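Local structure of fatty acid synthase 1, isoform A (Drosophila melanogaster, 6FN6) at residues 450-455 / 481-486; 919-924 / 942-947; 926-931 / 1003-1008. The protein probably catalyses the reductive and dehydrating steps of fatty acid synthesis, this chain being the dehydratase, enoylreductase and ketoreductase region of a larger multifunctional synthase. One frame throughout, in Å; residues are numbered along the deposited sequence.

Contact 1: 450-455 / 481-486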
loop_
_atom_site.group_PDB
_atom_site.type_symbol
_atom_site.label_atom_id
_atom_site.label_comp_id
_atom_site.label_asym_id
_atom_site.label_seq_id
_atom_site.Cartn_x
_atom_site.Cartn_y
_atom_site.Cartn_z
ATOM N N LYS A 450 -32.199 -87.091 22.710
ATOM C CA LYS A 450 -33.216 -88.135 22.730
ATOM C C LYS A 450 -34.602 -87.659 23.169
ATOM O O LYS A 450 -35.604 -87.992 22.541
ATOM C CB LYS A 450 -32.739 -89.247 23.667
ATOM C CG LYS A 450 -31.580 -90.075 23.123
ATOM C CD LYS A 450 -30.834 -90.802 24.236
ATOM C CE LYS A 450 -31.692 -91.791 25.002
ATOM N NZ LYS A 450 -31.439 -91.656 26.470
ATOM N N THR A 451 -34.652 -86.890 24.251
ATOM C CA THR A 451 -35.927 -86.485 24.843
ATOM C C THR A 451 -36.660 -85.333 24.143
ATOM O O THR A 451 -37.854 -85.149 24.358
ATOM C CB THR A 451 -35.731 -86.100 26.321
ATOM O OG1 THR A 451 -34.746 -85.064 26.430
ATOM C CG2 THR A 451 -35.307 -87.319 27.137
ATOM N N ARG A 452 -35.964 -84.543 23.333
ATOM C CA ARG A 452 -36.620 -83.422 22.656
ATOM C C ARG A 452 -36.914 -83.720 21.185
ATOM O O ARG A 452 -36.101 -84.318 20.481
ATOM C CB ARG A 452 -35.785 -82.151 22.786
ATOM C CG ARG A 452 -34.476 -82.150 22.033
ATOM C CD ARG A 452 -33.693 -80.897 22.385
ATOM N NE ARG A 452 -32.648 -80.597 21.416
ATOM C CZ ARG A 452 -31.932 -79.479 21.425
ATOM N NH1 ARG A 452 -32.152 -78.556 22.352
ATOM N NH2 ARG A 452 -31.000 -79.282 20.504
ATOM N N LYS A 453 -38.087 -83.284 20.732
ATOM C CA LYS A 453 -38.514 -83.493 19.356
ATOM C C LYS A 453 -37.676 -82.653 18.394
ATOM O O LYS A 453 -37.312 -81.514 18.699
ATOM C CB LYS A 453 -39.999 -83.143 19.206
ATOM C CG LYS A 453 -40.904 -83.860 20.207
ATOM C CD LYS A 453 -42.390 -83.629 19.938
ATOM C CE LYS A 453 -43.254 -84.496 20.860
ATOM N NZ LYS A 453 -44.719 -84.357 20.600
ATOM N N SER A 454 -37.371 -83.218 17.230
ATOM C CA SER A 454 -36.557 -82.522 16.240
ATOM C C SER A 454 -36.829 -83.023 14.827
ATOM O O SER A 454 -37.236 -84.166 14.626
ATOM C CB SER A 454 -35.073 -82.688 16.560
ATOM O OG SER A 454 -34.672 -84.038 16.404
ATOM N N VAL A 455 -36.597 -82.153 13.853
ATOM C CA VAL A 455 -36.737 -82.504 12.446
ATOM C C VAL A 455 -35.557 -81.886 11.695
ATOM O O VAL A 455 -34.956 -80.922 12.166
ATOM C CB VAL A 455 -38.101 -82.043 11.881
ATOM C CG1 VAL A 455 -38.158 -80.519 11.764
ATOM C CG2 VAL A 455 -38.385 -82.716 10.540
ATOM N N GLU A 481 -43.331 -77.592 19.341
ATOM C CA GLU A 481 -42.368 -77.667 20.437
ATOM C C GLU A 481 -41.131 -78.467 20.042
ATOM O O GLU A 481 -40.694 -79.346 20.785
ATOM C CB GLU A 481 -43.015 -78.314 21.667
ATOM C CG GLU A 481 -44.284 -77.628 22.159
ATOM C CD GLU A 481 -45.128 -78.530 23.045
ATOM O OE1 GLU A 481 -45.658 -79.539 22.532
ATOM O OE2 GLU A 481 -45.262 -78.234 24.251
ATOM N N GLN A 482 -40.573 -78.166 18.873
ATOM C CA GLN A 482 -39.416 -78.898 18.370
ATOM C C GLN A 482 -38.293 -77.979 17.901
ATOM O O GLN A 482 -38.490 -76.779 17.707
ATOM C CB GLN A 482 -39.833 -79.820 17.222
ATOM C CG GLN A 482 -40.525 -79.109 16.071
ATOM C CD GLN A 482 -40.971 -80.064 14.981
ATOM O OE1 GLN A 482 -40.610 -81.241 14.985
ATOM N NE2 GLN A 482 -41.766 -79.564 14.044
ATOM N N TYR A 483 -37.111 -78.564 17.734
ATOM C CA TYR A 483 -35.934 -77.845 17.258
ATOM C C TYR A 483 -35.623 -78.274 15.824
ATOM O O TYR A 483 -35.858 -79.421 15.450
ATOM C CB TYR A 483 -34.734 -78.097 18.174
ATOM C CG TYR A 483 -34.914 -77.557 19.578
ATOM C CD1 TYR A 483 -35.551 -78.305 20.560
ATOM C CD2 TYR A 483 -34.442 -76.296 19.921
ATOM C CE1 TYR A 483 -35.715 -77.810 21.843
ATOM C CE2 TYR A 483 -34.600 -75.795 21.200
ATOM C CZ TYR A 483 -35.235 -76.554 22.155
ATOM O OH TYR A 483 -35.388 -76.047 23.427
ATOM N N VAL A 484 -35.122 -77.343 15.018
ATOM C CA VAL A 484 -34.846 -77.623 13.614
ATOM C C VAL A 484 -33.345 -77.679 13.353
ATOM O O VAL A 484 -32.615 -76.737 13.660
ATOM C CB VAL A 484 -35.514 -76.577 12.706
ATOM C CG1 VAL A 484 -35.253 -76.893 11.241
ATOM C CG2 VAL A 484 -37.008 -76.505 12.984
ATOM N N TYR A 485 -32.890 -78.791 12.783
ATOM C CA TYR A 485 -31.490 -78.942 12.414
ATOM C C TYR A 485 -31.319 -78.690 10.926
ATOM O O TYR A 485 -31.834 -79.442 10.099
ATOM C CB TYR A 485 -30.965 -80.338 12.766
ATOM C CG TYR A 485 -30.752 -80.565 14.243
ATOM C CD1 TYR A 485 -29.575 -80.170 14.861
ATOM C CD2 TYR A 485 -31.720 -81.193 15.015
ATOM C CE1 TYR A 485 -29.374 -80.376 16.212
ATOM C CE2 TYR A 485 -31.526 -81.405 16.366
ATOM C CZ TYR A 485 -30.351 -80.996 16.957
ATOM O OH TYR A 485 -30.156 -81.206 18.300
ATOM N N VAL A 486 -30.601 -77.625 10.590
ATOM C CA VAL A 486 -30.312 -77.305 9.201
ATOM C C VAL A 486 -28.977 -77.939 8.844
ATOM O O VAL A 486 -27.936 -77.549 9.370
ATOM C CB VAL A 486 -30.289 -75.783 8.959
ATOM C CG1 VAL A 486 -30.211 -75.476 7.472
ATOM C CG2 VAL A 486 -31.510 -75.119 9.585
HETATM O O HOH W 1 -39.096 -80.752 22.427
#
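The guanidinium of Arg-452 lies flat on one face of the Tyr-483 ring, a stacked cation-pi contact. The two planes are 22° apart, and CZ of Arg-452 sits 4.0 Å from the centroid of the Tyr-483 ring. NH1 lies over the ring centre, while CD1 of Tyr-483 lies over the guanidinium face, offset toward its rim. The edge of the same group is used by Tyr-485. NH2 of Arg-452 gives a nearly straight hydrogen bond of 3.0 Å to OH of Tyr-485, which lies in the guanidinium plane. NH2 also forms a salt bridge with Asp-539, so stack, hydroxyl and carboxylate together limit how the guanidinium can turn. CG of Arg-452 stands between the backbone N and the carbonyl carbon (chi1 68°), and the chain runs extended from there to NE. CB of Ser-454 meets the edge of the Tyr-485 ring, 3.8 Å from its CE2.

The backbones pair as parallel strands. Tyr-483 N binds Lys-453 O at 3.1 Å. Val-455 N binds Tyr-483 O at 3.2 Å, and Tyr-485 N binds Val-455 O at 3.0 Å. A water bridges Lys-453 N and Glu-481 O. On the other face from Tyr-483, CB and CG1 of Val-455 lie 4.1 Å from OE1 of Gln-482, and Val-484 packs on helix 466-480.

Glu-481 closes that helix with positive phi in a Schellman motif. The helix connects the parallel strands 454-457 and 483-489 as a beta-alpha-beta unit, as expected of the Rossmann-type pseudo-ketoreductase domain.

Contact 2: 919-924 / 942-947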
loop_
_atom_site.group_PDB
_atom_site.type_symbol
_atom_site.label_atom_id
_atom_site.label_comp_id
_atom_site.label_asym_id
_atom_site.label_seq_id
_atom_site.Cartn_x
_atom_site.Cartn_y
_atom_site.Cartn_z
ATOM N N THR A 919 -0.354 -50.150 -0.418
ATOM C CA THR A 919 -0.460 -50.835 -1.696
ATOM C C THR A 919 -1.031 -49.895 -2.744
ATOM O O THR A 919 -2.055 -49.252 -2.527
ATOM C CB THR A 919 -1.345 -52.102 -1.592
ATOM O OG1 THR A 919 -0.899 -52.913 -0.498
ATOM C CG2 THR A 919 -1.289 -52.914 -2.874
ATOM N N TYR A 920 -0.347 -49.814 -3.878
ATOM C CA TYR A 920 -0.781 -48.973 -4.983
ATOM C C TYR A 920 -1.258 -49.835 -6.147
ATOM O O TYR A 920 -0.867 -50.993 -6.272
ATOM C CB TYR A 920 0.355 -48.058 -5.434
ATOM C CG TYR A 920 0.860 -47.120 -4.356
ATOM C CD1 TYR A 920 1.810 -47.537 -3.432
ATOM C CD2 TYR A 920 0.391 -45.816 -4.268
ATOM C CE1 TYR A 920 2.273 -46.681 -2.449
ATOM C CE2 TYR A 920 0.850 -44.955 -3.289
ATOM C CZ TYR A 920 1.789 -45.389 -2.384
ATOM O OH TYR A 920 2.239 -44.526 -1.409
ATOM N N MET A 921 -2.116 -49.272 -6.990
ATOM C CA MET A 921 -2.572 -49.982 -8.177
ATOM C C MET A 921 -1.503 -49.968 -9.267
ATOM O O MET A 921 -0.590 -49.142 -9.257
ATOM C CB MET A 921 -3.870 -49.374 -8.710
ATOM C CG MET A 921 -5.065 -49.545 -7.786
ATOM S SD MET A 921 -5.340 -51.262 -7.296
ATOM C CE MET A 921 -4.882 -51.185 -5.567
ATOM N N HIS A 922 -1.619 -50.909 -10.195
ATOM C CA HIS A 922 -0.698 -51.008 -11.319
ATOM C C HIS A 922 -1.151 -50.085 -12.453
ATOM O O HIS A 922 -2.294 -50.175 -12.904
ATOM C CB HIS A 922 -0.625 -52.455 -11.806
ATOM C CG HIS A 922 0.591 -52.758 -12.621
ATOM N ND1 HIS A 922 0.848 -52.146 -13.827
ATOM C CD2 HIS A 922 1.619 -53.611 -12.405
ATOM C CE1 HIS A 922 1.984 -52.605 -14.320
ATOM N NE2 HIS A 922 2.472 -53.496 -13.476
ATOM N N PRO A 923 -0.260 -49.187 -12.915
ATOM C CA PRO A 923 -0.667 -48.183 -13.909
ATOM C C PRO A 923 -0.840 -48.726 -15.330
ATOM O O PRO A 923 -1.178 -47.964 -16.233
ATOM C CB PRO A 923 0.480 -47.169 -13.858
ATOM C CG PRO A 923 1.659 -47.963 -13.453
ATOM C CD PRO A 923 1.144 -49.006 -12.502
ATOM N N GLU A 924 -0.608 -50.019 -15.524
ATOM C CA GLU A 924 -0.762 -50.631 -16.841
ATOM C C GLU A 924 -1.729 -51.812 -16.800
ATOM O O GLU A 924 -1.699 -52.680 -17.672
ATOM C CB GLU A 924 0.596 -51.087 -17.378
ATOM C CG GLU A 924 1.587 -49.952 -17.580
ATOM C CD GLU A 924 2.911 -50.424 -18.144
ATOM O OE1 GLU A 924 3.154 -51.649 -18.154
ATOM O OE2 GLU A 924 3.709 -49.569 -18.578
ATOM N N ASN A 942 -12.544 -43.552 -7.891
ATOM C CA ASN A 942 -11.729 -42.374 -7.625
ATOM C C ASN A 942 -10.502 -42.742 -6.794
ATOM O O ASN A 942 -9.379 -42.342 -7.106
ATOM C CB ASN A 942 -12.552 -41.310 -6.902
ATOM C CG ASN A 942 -11.881 -39.954 -6.904
ATOM O OD1 ASN A 942 -11.422 -39.478 -7.943
ATOM N ND2 ASN A 942 -11.807 -39.328 -5.736
ATOM N N TRP A 943 -10.725 -43.512 -5.736
ATOM C CA TRP A 943 -9.650 -43.940 -4.852
ATOM C C TRP A 943 -8.596 -44.735 -5.616
ATOM O O TRP A 943 -7.396 -44.547 -5.411
ATOM C CB TRP A 943 -10.220 -44.779 -3.710
ATOM C CG TRP A 943 -9.226 -45.150 -2.655
ATOM C CD1 TRP A 943 -8.928 -44.447 -1.529
ATOM C CD2 TRP A 943 -8.405 -46.323 -2.626
ATOM N NE1 TRP A 943 -7.973 -45.108 -0.795
ATOM C CE2 TRP A 943 -7.633 -46.262 -1.449
ATOM C CE3 TRP A 943 -8.247 -47.418 -3.480
ATOM C CZ2 TRP A 943 -6.718 -47.253 -1.104
ATOM C CZ3 TRP A 943 -7.336 -48.400 -3.136
ATOM C CH2 TRP A 943 -6.585 -48.312 -1.959
ATOM N N LEU A 944 -9.047 -45.615 -6.505
ATOM C CA LEU A 944 -8.139 -46.433 -7.301
ATOM C C LEU A 944 -7.296 -45.539 -8.205
ATOM O O LEU A 944 -6.119 -45.804 -8.441
ATOM C CB LEU A 944 -8.919 -47.455 -8.136
ATOM C CG LEU A 944 -9.699 -48.524 -7.361
ATOM C CD1 LEU A 944 -10.694 -49.236 -8.274
ATOM C CD2 LEU A 944 -8.755 -49.536 -6.723
ATOM N N VAL A 945 -7.910 -44.472 -8.703
ATOM C CA VAL A 945 -7.231 -43.544 -9.594
ATOM C C VAL A 945 -6.132 -42.809 -8.832
ATOM O O VAL A 945 -5.036 -42.606 -9.353
ATOM C CB VAL A 945 -8.235 -42.561 -10.226
ATOM C CG1 VAL A 945 -7.517 -41.412 -10.934
ATOM C CG2 VAL A 945 -9.140 -43.292 -11.197
ATOM N N THR A 946 -6.431 -42.408 -7.602
ATOM C CA THR A 946 -5.452 -41.722 -6.772
ATOM C C THR A 946 -4.342 -42.677 -6.346
ATOM O O THR A 946 -3.260 -42.238 -5.956
ATOM C CB THR A 946 -6.093 -41.109 -5.505
ATOM O OG1 THR A 946 -6.646 -42.145 -4.689
ATOM C CG2 THR A 946 -7.188 -40.127 -5.874
ATOM N N ARG A 947 -4.615 -43.979 -6.403
ATOM C CA ARG A 947 -3.608 -44.979 -6.070
ATOM C C ARG A 947 -2.859 -45.467 -7.310
ATOM O O ARG A 947 -2.023 -46.366 -7.223
ATOM C CB ARG A 947 -4.250 -46.164 -5.345
ATOM C CG ARG A 947 -4.569 -45.917 -3.872
ATOM C CD ARG A 947 -3.306 -45.885 -3.027
ATOM N NE ARG A 947 -3.577 -45.526 -1.637
ATOM C CZ ARG A 947 -3.563 -46.372 -0.611
ATOM N NH1 ARG A 947 -3.278 -47.658 -0.785
ATOM N NH2 ARG A 947 -3.825 -45.925 0.608
#
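Met-921 N gives a bent hydrogen bond to Arg-947 O (2.9 Å), coming from above the carbonyl plane, where the chain leaves helix 935-946. The same oxygen lies at the edge of the Tyr-920 ring and 3.4 Å from CB of Tyr-920. The side chain of Arg-947 returns a second bond. Its NH1 reaches Thr-919 O at 2.7 Å, and that oxygen is close to the guanidinium plane. The bend of the Arg-947 chain at chi2 (-72°) puts its CD beside CD2 of Tyr-920, at 3.9 Å. The guanidinium has CZ2 of Trp-943 over its centre, within the same segment.

The contact joins the loop before strand 926-930 to the end of the next helix, in the Rossmann-type ketoreductase domain. An alanine in place of Arg-947 would probably leave Thr-919 O without this donor and open a gap between Trp-943, Thr-919 O and the Tyr-920 ring.

Met-921 carries the apolar part. Its CG meets CD2 of Leu-944 at 3.8 Å, with SD close to the same methyl. CE of Met-921 approaches CZ3 of Trp-943 at 4.4 Å. Phe-1154 of helix 1144-1154 touches Met-921, Trp-943 and Arg-947.

Contact 3: 926-931 / 1003-1008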
loop_
_atom_site.group_PDB
_atom_site.type_symbol
_atom_site.label_atom_id
_atom_site.label_comp_id
_atom_site.label_asym_id
_atom_site.label_seq_id
_atom_site.Cartn_x
_atom_site.Cartn_y
_atom_site.Cartn_z
ATOM N N SER A 926 -6.016 -53.030 -15.926
ATOM C CA SER A 926 -7.390 -52.543 -15.897
ATOM C C SER A 926 -8.069 -52.997 -14.614
ATOM O O SER A 926 -7.640 -53.965 -13.983
ATOM C CB SER A 926 -8.173 -53.032 -17.118
ATOM O OG SER A 926 -8.161 -54.445 -17.210
ATOM N N TYR A 927 -9.123 -52.290 -14.224
ATOM C CA TYR A 927 -9.860 -52.628 -13.015
ATOM C C TYR A 927 -11.356 -52.537 -13.265
ATOM O O TYR A 927 -11.901 -51.466 -13.549
ATOM C CB TYR A 927 -9.425 -51.727 -11.862
ATOM C CG TYR A 927 -7.977 -51.956 -11.514
ATOM C CD1 TYR A 927 -7.607 -52.969 -10.641
ATOM C CD2 TYR A 927 -6.973 -51.191 -12.096
ATOM C CE1 TYR A 927 -6.281 -53.197 -10.336
ATOM C CE2 TYR A 927 -5.646 -51.410 -11.800
ATOM C CZ TYR A 927 -5.300 -52.415 -10.922
ATOM O OH TYR A 927 -3.969 -52.630 -10.635
ATOM N N ILE A 928 -12.003 -53.694 -13.172
ATOM C CA ILE A 928 -13.420 -53.825 -13.453
ATOM C C ILE A 928 -14.208 -53.633 -12.173
ATOM O O ILE A 928 -13.943 -54.293 -11.172
ATOM C CB ILE A 928 -13.728 -55.191 -14.087
ATOM C CG1 ILE A 928 -12.898 -55.394 -15.355
ATOM C CG2 ILE A 928 -15.216 -55.315 -14.406
ATOM C CD1 ILE A 928 -12.858 -56.832 -15.823
ATOM N N LEU A 929 -15.169 -52.719 -12.208
ATOM C CA LEU A 929 -16.067 -52.511 -11.081
ATOM C C LEU A 929 -17.499 -52.817 -11.496
ATOM O O LEU A 929 -18.134 -52.023 -12.192
ATOM C CB LEU A 929 -15.958 -51.079 -10.551
ATOM C CG LEU A 929 -14.655 -50.731 -9.823
ATOM C CD1 LEU A 929 -13.532 -50.421 -10.798
ATOM C CD2 LEU A 929 -14.870 -49.567 -8.877
ATOM N N VAL A 930 -17.997 -53.977 -11.079
ATOM C CA VAL A 930 -19.364 -54.368 -11.387
ATOM C C VAL A 930 -20.301 -53.519 -10.547
ATOM O O VAL A 930 -20.207 -53.510 -9.321
ATOM C CB VAL A 930 -19.598 -55.869 -11.137
ATOM C CG1 VAL A 930 -21.006 -56.271 -11.554
ATOM C CG2 VAL A 930 -18.570 -56.702 -11.886
ATOM N N GLY A 931 -21.223 -52.830 -11.211
ATOM C CA GLY A 931 -22.044 -51.828 -10.556
ATOM C C GLY A 931 -21.201 -50.621 -10.196
ATOM O O GLY A 931 -21.348 -50.028 -9.127
ATOM N N ALA A 1003 -6.295 -53.558 -21.311
ATOM C CA ALA A 1003 -5.108 -53.702 -20.486
ATOM C C ALA A 1003 -5.338 -54.882 -19.560
ATOM O O ALA A 1003 -6.466 -55.115 -19.121
ATOM C CB ALA A 1003 -4.834 -52.435 -19.693
ATOM N N LEU A 1004 -4.281 -55.629 -19.268
ATOM C CA LEU A 1004 -4.413 -56.829 -18.457
ATOM C C LEU A 1004 -5.095 -56.507 -17.134
ATOM O O LEU A 1004 -4.687 -55.592 -16.415
ATOM C CB LEU A 1004 -3.047 -57.469 -18.220
ATOM C CG LEU A 1004 -2.329 -57.919 -19.497
ATOM C CD1 LEU A 1004 -0.962 -58.488 -19.177
ATOM C CD2 LEU A 1004 -3.156 -58.928 -20.279
ATOM N N VAL A 1005 -6.142 -57.268 -16.829
ATOM C CA VAL A 1005 -6.949 -57.049 -15.635
ATOM C C VAL A 1005 -6.123 -57.294 -14.376
ATOM O O VAL A 1005 -5.491 -58.341 -14.227
ATOM C CB VAL A 1005 -8.204 -57.940 -15.652
ATOM C CG1 VAL A 1005 -9.046 -57.720 -14.399
ATOM C CG2 VAL A 1005 -9.027 -57.671 -16.896
ATOM N N GLY A 1006 -6.121 -56.307 -13.485
ATOM C CA GLY A 1006 -5.398 -56.405 -12.230
ATOM C C GLY A 1006 -6.318 -56.648 -11.048
ATOM O O GLY A 1006 -5.897 -57.186 -10.024
ATOM N N GLY A 1007 -7.582 -56.256 -11.191
ATOM C CA GLY A 1007 -8.547 -56.404 -10.118
ATOM C C GLY A 1007 -9.989 -56.406 -10.592
ATOM O O GLY A 1007 -10.338 -55.743 -11.570
ATOM N N ILE A 1008 -10.822 -57.166 -9.884
ATOM C CA ILE A 1008 -12.253 -57.231 -10.147
ATOM C C ILE A 1008 -12.988 -56.929 -8.849
ATOM O O ILE A 1008 -12.765 -57.584 -7.833
ATOM C CB ILE A 1008 -12.655 -58.610 -10.725
ATOM C CG1 ILE A 1008 -12.053 -58.784 -12.120
ATOM C CG2 ILE A 1008 -14.183 -58.772 -10.767
ATOM C CD1 ILE A 1008 -12.249 -60.161 -12.716
#
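Strands 926-930 and 1005-1011 are parallel neighbours in the Rossmann-type ketoreductase domain, and a beta bulge interrupts their pairing. Ser-926 pairs with Val-1005, but Tyr-927 pairs with Gly-1007, so Gly-1006 is the extra residue. Ser-926 binds segment 1003-1008 through three atoms. Its N bonds Leu-1004 O at 2.9 Å, and its O accepts from Gly-1006 N at 2.8 Å, an almost straight bond in the carbonyl plane. Its OG stands between the backbone N and the carbonyl carbon (chi1 57°) and gives a hydrogen bond to Ala-1003 O at 2.6 Å. Beyond the bulge, Ile-928 N bonds Gly-1007 O at 3.1 Å.

The Tyr-927 ring lies against the glycine backbone, with CD1 3.3 Å from Gly-1007 N. The partner of its hydroxyl is His-922 N. On the other face, CD1 of Ile-928 touches CG2 of Val-1005 at 4.1 Å and CG1 of Ile-1008 at 4.3 Å.

Helix 989-1002 covers this second face, packing Leu-996 on Ile-928 and Ile-1008. Leu-929 packs on helix 935-946. Strand 951-955 flanks strand 926-930 on the side away from strand 1005-1011.

Contacts 2 and 3 adjoin in the ketoreductase part of the chain, their centres about 11 Å apart. The loop 919-924 leads into strand 926-930, and helix 935-946 follows that strand. His-922 N probably donates to Tyr-927 OH (2.9 Å). SD of Met-921 packs on CE1 of Tyr-927 at 3.7 Å, and CD1 of Leu-944 on CD1 of Leu-929 at 4.0 Å. Contact 1 lies apart in the pseudo-ketoreductase region, its centre about 53 Å from that of contact 2 and 48 Å from that of contact 3. All three lie away from the predicted dehydratase residues His-24 and Asp-175.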